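Local coordinates for acetyltransferase (Sinorhizobium meliloti, PDB 4JXR), which probably transfers an acetyl group from acetyl-CoA to an acceptor, as a GNAT-superfamily enzyme classed with the phosphinothricin acetyltransferases, at residues R118-I124 with A160-L166; T5-A9 with Y56-L60; L26-Y32 with K152-D158. All coordinates share one frame; numbering follows the deposited sequence. Where two conformers were deposited one is given.

How the contacts relate
From the N terminus, contact 2 comes first: strand 5-8 pairs with strand 56-60, closing a loop that carries helices 14-27 and 39-51 and forming one edge of the GNAT sheet. From inside that loop, residues 26-32 reach across to the segment 152-158, which holds the hairpin turn, so contact 3 crosses contact 2. Contact 1 opens at 118-124, after contact 2 has closed, and ends at 160-166, one residue beyond the hairpin segment; it therefore crosses contact 3 and shares strand 155-165 with it. Contacts 1 and 2 lie on opposite sides of the chain's centre, about 21 Å apart between centres. Contacts 1 and 3 both touch the second subunit.

Contact 1. Residues R118-I124 with A160-L166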
loop_
_atom_site.group_PDB
_atom_site.type_symbol
_atom_site.label_atom_id
_atom_site.label_comp_id
_atom_site.label_asym_id
_atom_site.label_seq_id
_atom_site.Cartn_x
_atom_site.Cartn_y
_atom_site.Cartn_z
ATOM N N ARG A 118 -15.365 6.916 -3.518
ATOM C CA ARG A 118 -15.102 8.227 -4.145
ATOM C C ARG A 118 -13.829 8.286 -5.005
ATOM O O ARG A 118 -13.706 9.194 -5.771
ATOM C CB ARG A 118 -15.063 9.330 -3.086
ATOM C CG ARG A 118 -16.401 9.524 -2.355
ATOM C CD ARG A 118 -17.535 9.924 -3.302
ATOM N NE ARG A 118 -18.707 10.391 -2.531
ATOM C CZ ARG A 118 -18.800 11.623 -2.043
ATOM N NH1 ARG A 118 -17.882 12.533 -2.243
ATOM N NH2 ARG A 118 -19.867 11.924 -1.320
ATOM N N GLN A 119 -12.900 7.309 -4.849
ATOM C CA GLN A 119 -11.693 7.283 -5.662
ATOM C C GLN A 119 -11.326 5.829 -5.879
ATOM O O GLN A 119 -11.530 5.004 -4.991
ATOM C CB GLN A 119 -10.518 7.983 -4.977
ATOM C CG GLN A 119 -10.761 9.456 -4.614
ATOM C CD GLN A 119 -10.813 10.386 -5.793
ATOM O OE1 GLN A 119 -10.240 10.161 -6.855
ATOM N NE2 GLN A 119 -11.510 11.548 -5.590
HETATM N N MSE A 120 -10.751 5.548 -7.054
HETATM C CA MSE A 120 -10.216 4.223 -7.346
HETATM C C MSE A 120 -8.762 4.375 -7.795
HETATM O O MSE A 120 -8.442 5.216 -8.642
HETATM C CB MSE A 120 -11.037 3.527 -8.422
HETATM C CG MSE A 120 -10.627 2.052 -8.647
HETATM SE SE MSE A 120 -11.815 1.087 -9.800
HETATM C CE MSE A 120 -13.219 0.771 -8.591
ATOM N N ILE A 121 -7.894 3.562 -7.213
ATOM C CA ILE A 121 -6.478 3.489 -7.569
ATOM C C ILE A 121 -6.177 2.146 -8.177
ATOM O O ILE A 121 -6.710 1.121 -7.775
ATOM C CB ILE A 121 -5.603 3.805 -6.294
ATOM C CG1 ILE A 121 -4.110 3.965 -6.551
ATOM C CG2 ILE A 121 -5.790 2.771 -5.208
ATOM C CD1 ILE A 121 -3.378 4.607 -5.365
ATOM N N ALA A 122 -5.299 2.153 -9.176
ATOM C CA ALA A 122 -4.702 0.961 -9.737
ATOM C C ALA A 122 -3.193 1.021 -9.465
ATOM O O ALA A 122 -2.552 2.028 -9.705
ATOM C CB ALA A 122 -4.949 0.854 -11.220
ATOM N N VAL A 123 -2.677 -0.074 -8.951
ATOM C CA VAL A 123 -1.245 -0.245 -8.675
ATOM C C VAL A 123 -0.774 -1.307 -9.633
ATOM O O VAL A 123 -1.121 -2.485 -9.463
ATOM C CB VAL A 123 -0.996 -0.624 -7.211
ATOM C CG1 VAL A 123 0.513 -0.802 -7.002
ATOM C CG2 VAL A 123 -1.577 0.398 -6.267
ATOM N N ILE A 124 -0.113 -0.920 -10.706
ATOM C CA ILE A 124 0.122 -1.748 -11.882
ATOM C C ILE A 124 1.521 -2.325 -11.815
ATOM O O ILE A 124 2.531 -1.637 -12.008
ATOM C CB ILE A 124 -0.105 -0.957 -13.152
ATOM C CG1 ILE A 124 -1.646 -0.529 -13.136
ATOM C CG2 ILE A 124 0.204 -1.810 -14.388
ATOM C CD1 ILE A 124 -2.048 0.336 -14.288
ATOM N N ALA A 160 3.440 1.265 -11.524
ATOM C CA ALA A 160 2.707 2.472 -11.910
ATOM C C ALA A 160 1.488 2.645 -11.027
ATOM O O ALA A 160 0.837 1.685 -10.656
ATOM C CB ALA A 160 2.273 2.411 -13.349
ATOM N N PHE A 161 1.191 3.880 -10.673
ATOM C CA PHE A 161 0.003 4.237 -9.879
ATOM C C PHE A 161 -0.900 5.079 -10.747
ATOM O O PHE A 161 -0.456 6.095 -11.305
ATOM C CB PHE A 161 0.399 5.032 -8.654
ATOM C CG PHE A 161 1.034 4.159 -7.568
ATOM C CD1 PHE A 161 2.223 3.469 -7.753
ATOM C CD2 PHE A 161 0.414 3.970 -6.400
ATOM C CE1 PHE A 161 2.777 2.668 -6.757
ATOM C CE2 PHE A 161 0.980 3.158 -5.388
ATOM C CZ PHE A 161 2.146 2.519 -5.631
HETATM N N MSE A 162 -2.150 4.679 -10.860
HETATM C CA MSE A 162 -3.145 5.435 -11.625
HETATM C C MSE A 162 -4.356 5.663 -10.753
HETATM O O MSE A 162 -4.596 4.923 -9.795
HETATM C CB MSE A 162 -3.558 4.698 -12.873
HETATM C CG MSE A 162 -2.342 4.291 -13.733
HETATM SE SE MSE A 162 -2.884 3.516 -15.413
HETATM C CE MSE A 162 -3.475 5.096 -16.322
ATOM N N GLN A 163 -5.168 6.647 -11.106
ATOM C CA GLN A 163 -6.320 7.002 -10.257
ATOM C C GLN A 163 -7.457 7.514 -11.132
ATOM O O GLN A 163 -7.220 8.204 -12.112
ATOM C CB GLN A 163 -5.934 8.044 -9.229
ATOM C CG GLN A 163 -6.975 8.325 -8.181
ATOM C CD GLN A 163 -6.459 9.235 -7.099
ATOM O OE1 GLN A 163 -5.260 9.346 -6.881
ATOM N NE2 GLN A 163 -7.380 9.860 -6.418
ATOM N N ARG A 164 -8.680 7.257 -10.700
ATOM C CA ARG A 164 -9.932 7.720 -11.301
ATOM C C ARG A 164 -10.814 8.207 -10.102
ATOM O O ARG A 164 -11.008 7.412 -9.194
ATOM C CB ARG A 164 -10.632 6.559 -12.050
ATOM C CG ARG A 164 -11.824 7.034 -12.888
ATOM C CD ARG A 164 -12.681 5.834 -13.309
ATOM N NE ARG A 164 -13.753 6.132 -14.239
ATOM C CZ ARG A 164 -14.976 6.547 -13.936
ATOM N NH1 ARG A 164 -15.298 6.934 -12.704
ATOM N NH2 ARG A 164 -15.884 6.566 -14.900
ATOM N N PRO A 165 -11.490 9.372 -10.161
ATOM C CA PRO A 165 -12.542 9.659 -9.193
ATOM C C PRO A 165 -13.729 8.754 -9.485
ATOM O O PRO A 165 -13.933 8.319 -10.615
ATOM C CB PRO A 165 -12.873 11.122 -9.453
ATOM C CG PRO A 165 -12.574 11.301 -10.907
ATOM C CD PRO A 165 -11.353 10.444 -11.155
ATOM N N LEU A 166 -14.528 8.549 -8.469
ATOM C CA LEU A 166 -15.774 7.824 -8.575
ATOM C C LEU A 166 -16.908 8.732 -8.090
ATOM O O LEU A 166 -16.796 9.335 -7.021
ATOM C CB LEU A 166 -15.781 6.555 -7.709
ATOM C CG LEU A 166 -14.698 5.524 -8.021
ATOM C CD1 LEU A 166 -14.705 4.472 -6.947
ATOM C CD2 LEU A 166 -14.879 4.900 -9.392
#
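Q119 turns its CG to the side opposite its carbonyl carbon (chi1 -58°) and folds again at chi2, while Q163 sets CG opposite its backbone N and runs out straight; together these torsions bring the two amides into contact. Here two neighbouring antiparallel strands of the GNAT sheet, 119-125 and 155-165, are paired without a break from Q119 with P165 to I124 with A160. Q163 NE2 donates to Q119 OE1 at 2.9 Å. The acceptor lies close to the amide plane of Q163, whereas the donor stands above the plane of the Q119 amide (53° out of it), and the two amide planes are 81° apart. Q163 NE2 also donates to K147 O of the second subunit, so this bond leads directly into the dimer interface.

The backbone ladder is regular. M120, A122 and I124 each exchange a pair of bonds with R164, M162 and A160, I124 N reaching A160 O at 2.8 Å, and L166 N adds a bond to R118 O. On the face bearing Q119 and Q163, V123 CG1 lies over the F161 ring, 4.3 Å from its centroid. That ring also meets F161 of the second subunit. The other face, with M120, A122, I124 and M162, is covered by helices 100-115 and 129-137, and the I124 side chain is about 5 Å from that of H128, an acetyl-CoA-binding residue. There I124 CD1 presses against the selenium of selenomethionine M162, 3.5 Å from SE.

Contact 2. Residues T5-A9 with Y56-L60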
loop_
_atom_site.group_PDB
_atom_site.type_symbol
_atom_site.label_atom_id
_atom_site.label_comp_id
_atom_site.label_asym_id
_atom_site.label_seq_id
_atom_site.Cartn_x
_atom_site.Cartn_y
_atom_site.Cartn_z
ATOM N N THR A 5 -19.747 -11.617 -20.642
ATOM C CA THR A 5 -20.691 -12.206 -19.710
ATOM C C THR A 5 -20.068 -12.178 -18.331
ATOM O O THR A 5 -19.145 -12.936 -18.066
ATOM C CB THR A 5 -21.033 -13.637 -20.128
ATOM O OG1 THR A 5 -21.528 -13.637 -21.493
ATOM C CG2 THR A 5 -22.015 -14.236 -19.205
ATOM N N LEU A 6 -20.581 -11.317 -17.471
ATOM C CA LEU A 6 -20.069 -11.173 -16.141
ATOM C C LEU A 6 -21.112 -11.572 -15.136
ATOM O O LEU A 6 -22.333 -11.439 -15.384
ATOM C CB LEU A 6 -19.692 -9.695 -15.848
ATOM C CG LEU A 6 -18.770 -8.999 -16.812
ATOM C CD1 LEU A 6 -18.392 -7.646 -16.254
ATOM C CD2 LEU A 6 -17.548 -9.798 -17.161
ATOM N N ARG A 7 -20.696 -12.008 -13.955
ATOM C CA ARG A 7 -21.571 -12.168 -12.833
ATOM C C ARG A 7 -20.721 -12.122 -11.555
ATOM O O ARG A 7 -19.492 -12.254 -11.612
ATOM C CB ARG A 7 -22.393 -13.486 -12.909
ATOM C CG ARG A 7 -21.521 -14.737 -12.921
ATOM C CD ARG A 7 -22.315 -15.975 -12.562
ATOM N NE ARG A 7 -21.577 -17.217 -12.724
ATOM C CZ ARG A 7 -20.592 -17.623 -11.920
ATOM N NH1 ARG A 7 -20.302 -16.983 -10.788
ATOM N NH2 ARG A 7 -19.931 -18.730 -12.194
ATOM N N ASP A 8 -21.368 -12.012 -10.407
ATOM C CA ASP A 8 -20.642 -12.032 -9.196
ATOM C C ASP A 8 -20.026 -13.387 -8.940
ATOM O O ASP A 8 -20.630 -14.448 -9.252
ATOM C CB ASP A 8 -21.499 -11.594 -8.003
ATOM C CG ASP A 8 -21.588 -10.075 -7.911
ATOM O OD1 ASP A 8 -21.450 -9.419 -8.939
ATOM O OD2 ASP A 8 -21.761 -9.581 -6.789
ATOM N N ALA A 9 -18.847 -13.409 -8.350
ATOM C CA ALA A 9 -18.195 -14.642 -7.984
ATOM C C ALA A 9 -18.909 -15.314 -6.831
ATOM O O ALA A 9 -19.410 -14.656 -5.925
ATOM C CB ALA A 9 -16.759 -14.321 -7.560
ATOM N N TYR A 56 -16.800 -8.589 -6.177
ATOM C CA TYR A 56 -15.869 -9.626 -6.644
ATOM C C TYR A 56 -16.606 -10.362 -7.754
ATOM O O TYR A 56 -17.683 -10.955 -7.496
ATOM C CB TYR A 56 -15.490 -10.531 -5.467
ATOM C CG TYR A 56 -14.252 -11.384 -5.634
ATOM C CD1 TYR A 56 -14.008 -12.127 -6.792
ATOM C CD2 TYR A 56 -13.312 -11.486 -4.634
ATOM C CE1 TYR A 56 -12.880 -12.937 -6.897
ATOM C CE2 TYR A 56 -12.205 -12.285 -4.718
ATOM C CZ TYR A 56 -12.012 -13.046 -5.869
ATOM O OH TYR A 56 -10.916 -13.895 -6.017
ATOM N N VAL A 57 -16.115 -10.271 -8.980
ATOM C CA VAL A 57 -16.822 -10.696 -10.159
ATOM C C VAL A 57 -15.985 -11.607 -11.045
ATOM O O VAL A 57 -14.749 -11.622 -10.959
ATOM C CB VAL A 57 -17.353 -9.462 -10.952
ATOM C CG1 VAL A 57 -18.220 -8.537 -10.067
ATOM C CG2 VAL A 57 -16.245 -8.667 -11.537
ATOM N N VAL A 58 -16.675 -12.391 -11.841
ATOM C CA VAL A 58 -16.042 -13.250 -12.822
ATOM C C VAL A 58 -16.576 -12.936 -14.218
ATOM O O VAL A 58 -17.703 -12.465 -14.387
ATOM C CB VAL A 58 -16.241 -14.746 -12.514
ATOM C CG1 VAL A 58 -15.504 -15.136 -11.239
ATOM C CG2 VAL A 58 -17.722 -15.118 -12.405
ATOM N N ALA A 59 -15.732 -13.244 -15.190
ATOM C CA ALA A 59 -16.090 -13.259 -16.615
ATOM C C ALA A 59 -16.157 -14.718 -17.072
ATOM O O ALA A 59 -15.318 -15.530 -16.688
ATOM C CB ALA A 59 -15.061 -12.524 -17.460
ATOM N N LEU A 60 -17.162 -14.998 -17.874
ATOM C CA LEU A 60 -17.448 -16.353 -18.332
ATOM C C LEU A 60 -17.312 -16.469 -19.826
ATOM O O LEU A 60 -17.607 -15.550 -20.579
ATOM C CB LEU A 60 -18.910 -16.691 -18.033
ATOM C CG LEU A 60 -19.381 -16.490 -16.594
ATOM C CD1 LEU A 60 -20.851 -16.902 -16.450
ATOM C CD2 LEU A 60 -18.496 -17.187 -15.556
HETATM O O HOH W 1 -17.101 -12.811 -20.954
HETATM O O HOH W 2 -19.260 -15.251 -22.806
HETATM O O HOH W 3 -19.444 -9.556 -5.189
HETATM O O HOH W 4 -18.960 -12.231 -4.650
#
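R7 and V58 form the central hydrogen-bonded pair where strand 5-8 joins strand 56-60 antiparallel, at one edge of the GNAT sheet. V58 N donates to R7 O at 2.8 Å and R7 N returns the bond to V58 O. The ladder is extended by L60 N to T5 O at one end and by A9 N to Y56 O, 2.8 Å, at the other.

Among charged groups, R7 has CG between its backbone N and carbonyl carbon (chi1 61°), and the extended chain then lies alongside V58. V58 CG2 sits over one face of the guanidinium, 3.6 Å from NH1 of R7. NH1 donates to D8 O, which lies near the guanidinium plane, and it also makes a salt bridge with D13. D8 OD1 pairs with R111 of helix 100-115.

There are two close apolar contacts: L6 CD2 meets A59 CB at 3.7 Å against helix 100-115, and A9 CB approaches CD1 of the Y56 ring at 3.6 Å.

Water links both ends. One molecule accepts from Y56 N and probably donates to D8 OD2; at the far end L60 O receives two waters, one bonded to T5 N, and the second water lies 3.1 Å from T5 OG1.

Contact 3. Residues L26-Y32 with K152-D158; sequences LNGVATY and KHGRWLD
L26 and G28 lie where helix 14-27 runs out: G28 is the first residue to leave helical backbone angles. Facing it, K152 to R155 form a type I' beta turn, with H153 and G154 at its corners and reciprocal bonds between K152 and R155, N to O 3.1 Å each way. The two segments do not pair as strands; even the nearest CA atoms, those of Y32 and K152, are 7.3 Å apart, and side chains bridge the distance.

K152 does most of the bridging. Its CG stands opposite the backbone N (chi1 -172°) and every later torsion is extended, which carries NZ in among a group of backbone carbonyls. NZ donates to G28 O and to T31 O, each at 2.9 Å, and V25 O and E33 O just outside the segment are bonded to it as well. Three N-H groups are thus shared among four acceptors, so at least one is divided; some of these carbonyls end the helix, where a positive charge is probably favoured.

Beside it H153, in one of two conformers, turns the edge of its ring to L26, NE2 making a weak, bent bond to L26 O at 3.0 Å, while K152 CG lies over one ring face. The apolar part is L157 CD1, which touches both V29 CG1 (likewise one conformer) and Y32 CE1, 3.7 Å from each. The hydroxyl of Y32 bonds to T159 OG1 and G126 N, and its ring meets that of Y81 of the second subunit edge-to-face.

V29 lies about 5 Å, side chain to side chain, from the acetyl-CoA-binding H128. The arrangement is a two-residue beta hairpin joining the last two strands of the GNAT fold, its lysine set against the carbonyl end of the first helix.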
loop_
_atom_site.group_PDB
_atom_site.type_symbol
_atom_site.label_atom_id
_atom_site.label_comp_id
_atom_site.label_asym_id
_atom_site.label_seq_id
_atom_site.Cartn_x
_atom_site.Cartn_y
_atom_site.Cartn_z
ATOM N N LEU A 26 3.009 -17.174 -11.705
ATOM C CA LEU A 26 4.158 -17.842 -12.295
ATOM C C LEU A 26 4.684 -17.167 -13.517
ATOM O O LEU A 26 5.935 -17.205 -13.708
ATOM C CB LEU A 26 3.803 -19.273 -12.632
ATOM C CG LEU A 26 3.478 -20.158 -11.446
ATOM C CD1 LEU A 26 2.945 -21.528 -11.881
ATOM C CD2 LEU A 26 4.664 -20.315 -10.515
ATOM N N ASN A 27 3.858 -16.596 -14.378
ATOM C CA ASN A 27 4.302 -16.131 -15.666
ATOM C C ASN A 27 4.281 -14.635 -15.866
ATOM O O ASN A 27 4.871 -14.160 -16.828
ATOM C CB ASN A 27 3.475 -16.821 -16.727
ATOM C CG ASN A 27 3.703 -18.359 -16.728
ATOM O OD1 ASN A 27 4.802 -18.873 -16.382
ATOM N ND2 ASN A 27 2.691 -19.081 -17.146
ATOM N N GLY A 28 3.687 -13.871 -14.964
ATOM C CA GLY A 28 3.489 -12.430 -15.195
ATOM C C GLY A 28 4.111 -11.553 -14.144
ATOM O O GLY A 28 4.730 -12.058 -13.196
ATOM N N VAL A 29 3.956 -10.252 -14.286
ATOM C CA VAL A 29 4.406 -9.358 -13.237
ATOM C C VAL A 29 3.279 -8.430 -12.778
ATOM O O VAL A 29 3.569 -7.457 -12.085
ATOM C CB VAL A 29 5.684 -8.556 -13.629
ATOM C CG1 VAL A 29 6.897 -9.479 -13.747
ATOM C CG2 VAL A 29 5.438 -7.764 -14.898
ATOM N N ALA A 30 2.030 -8.694 -13.154
ATOM C CA ALA A 30 0.877 -7.986 -12.580
ATOM C C ALA A 30 0.786 -8.185 -11.099
ATOM O O ALA A 30 0.278 -7.317 -10.429
ATOM C CB ALA A 30 -0.415 -8.404 -13.259
ATOM N N THR A 31 1.176 -9.360 -10.618
ATOM C CA THR A 31 1.215 -9.609 -9.202
ATOM C C THR A 31 2.662 -9.820 -8.770
ATOM O O THR A 31 3.444 -10.480 -9.457
ATOM C CB THR A 31 0.347 -10.811 -8.777
ATOM O OG1 THR A 31 0.609 -11.085 -7.398
ATOM C CG2 THR A 31 0.647 -12.040 -9.618
ATOM N N TYR A 32 2.999 -9.240 -7.632
ATOM C CA TYR A 32 4.330 -9.353 -7.062
ATOM C C TYR A 32 4.416 -10.517 -6.081
ATOM O O TYR A 32 5.460 -10.759 -5.484
ATOM C CB TYR A 32 4.713 -8.046 -6.373
ATOM C CG TYR A 32 5.077 -6.937 -7.345
ATOM C CD1 TYR A 32 4.951 -7.106 -8.722
ATOM C CD2 TYR A 32 5.549 -5.727 -6.879
ATOM C CE1 TYR A 32 5.281 -6.089 -9.601
ATOM C CE2 TYR A 32 5.874 -4.701 -7.749
ATOM C CZ TYR A 32 5.737 -4.886 -9.107
ATOM O OH TYR A 32 6.047 -3.871 -9.982
ATOM N N LYS A 152 11.487 -9.389 -9.752
ATOM C CA LYS A 152 10.861 -10.679 -10.059
ATOM C C LYS A 152 11.420 -11.208 -11.376
ATOM O O LYS A 152 11.672 -10.439 -12.280
ATOM C CB LYS A 152 9.332 -10.529 -10.134
ATOM C CG LYS A 152 8.571 -11.847 -10.251
ATOM C CD LYS A 152 7.058 -11.648 -10.184
ATOM C CE LYS A 152 6.316 -12.979 -10.272
ATOM N NZ LYS A 152 4.831 -12.832 -10.368
ATOM N N HIS A 153 11.552 -12.494 -11.533
ATOM C CA HIS A 153 12.086 -13.111 -12.744
ATOM C C HIS A 153 13.403 -12.411 -13.157
ATOM O O HIS A 153 13.644 -12.147 -14.346
ATOM C CB HIS A 153 11.053 -13.067 -13.874
ATOM C CG HIS A 153 9.821 -13.905 -13.636
ATOM N ND1 HIS A 153 9.718 -14.861 -12.645
ATOM C CD2 HIS A 153 8.646 -13.940 -14.308
ATOM C CE1 HIS A 153 8.532 -15.450 -12.723
ATOM N NE2 HIS A 153 7.861 -14.897 -13.710
ATOM N N GLY A 154 14.207 -12.106 -12.145
ATOM C CA GLY A 154 15.563 -11.631 -12.333
ATOM C C GLY A 154 15.683 -10.182 -12.766
ATOM O O GLY A 154 16.780 -9.761 -13.131
ATOM N N ARG A 155 14.589 -9.407 -12.717
ATOM C CA ARG A 155 14.540 -8.053 -13.261
ATOM C C ARG A 155 13.990 -7.063 -12.230
ATOM O O ARG A 155 13.028 -7.369 -11.512
ATOM C CB ARG A 155 13.586 -8.016 -14.482
ATOM C CG ARG A 155 13.947 -8.991 -15.599
ATOM C CD ARG A 155 13.194 -8.719 -16.903
ATOM N NE ARG A 155 11.923 -8.021 -16.748
ATOM C CZ ARG A 155 10.746 -8.623 -16.611
ATOM N NH1 ARG A 155 9.636 -7.898 -16.487
ATOM N NH2 ARG A 155 10.675 -9.950 -16.596
ATOM N N TRP A 156 14.528 -5.864 -12.242
ATOM C CA TRP A 156 13.906 -4.732 -11.544
ATOM C C TRP A 156 12.665 -4.301 -12.299
ATOM O O TRP A 156 12.685 -4.146 -13.520
ATOM C CB TRP A 156 14.883 -3.557 -11.398
ATOM C CG TRP A 156 15.989 -3.792 -10.435
ATOM C CD1 TRP A 156 17.344 -3.959 -10.727
ATOM C CD2 TRP A 156 15.875 -3.931 -9.026
ATOM N NE1 TRP A 156 18.048 -4.163 -9.582
ATOM C CE2 TRP A 156 17.170 -4.158 -8.517
ATOM C CE3 TRP A 156 14.776 -3.929 -8.129
ATOM C CZ2 TRP A 156 17.420 -4.350 -7.186
ATOM C CZ3 TRP A 156 15.016 -4.128 -6.808
ATOM C CH2 TRP A 156 16.342 -4.334 -6.339
ATOM N N LEU A 157 11.584 -4.054 -11.574
ATOM C CA LEU A 157 10.298 -3.699 -12.095
ATOM C C LEU A 157 9.861 -2.367 -11.567
ATOM O O LEU A 157 10.008 -2.071 -10.386
ATOM C CB LEU A 157 9.261 -4.731 -11.629
ATOM C CG LEU A 157 9.504 -6.188 -12.018
ATOM C CD1 LEU A 157 8.389 -7.046 -11.461
ATOM C CD2 LEU A 157 9.570 -6.382 -13.490
ATOM N N ASP A 158 9.278 -1.567 -12.440
ATOM C CA ASP A 158 8.595 -0.331 -12.058
ATOM C C ASP A 158 7.153 -0.657 -11.664
ATOM O O ASP A 158 6.568 -1.624 -12.168
ATOM C CB ASP A 158 8.625 0.659 -13.194
ATOM C CG ASP A 158 10.025 1.056 -13.643
ATOM O OD1 ASP A 158 10.989 0.930 -12.892
ATOM O OD2 ASP A 158 10.105 1.548 -14.805
#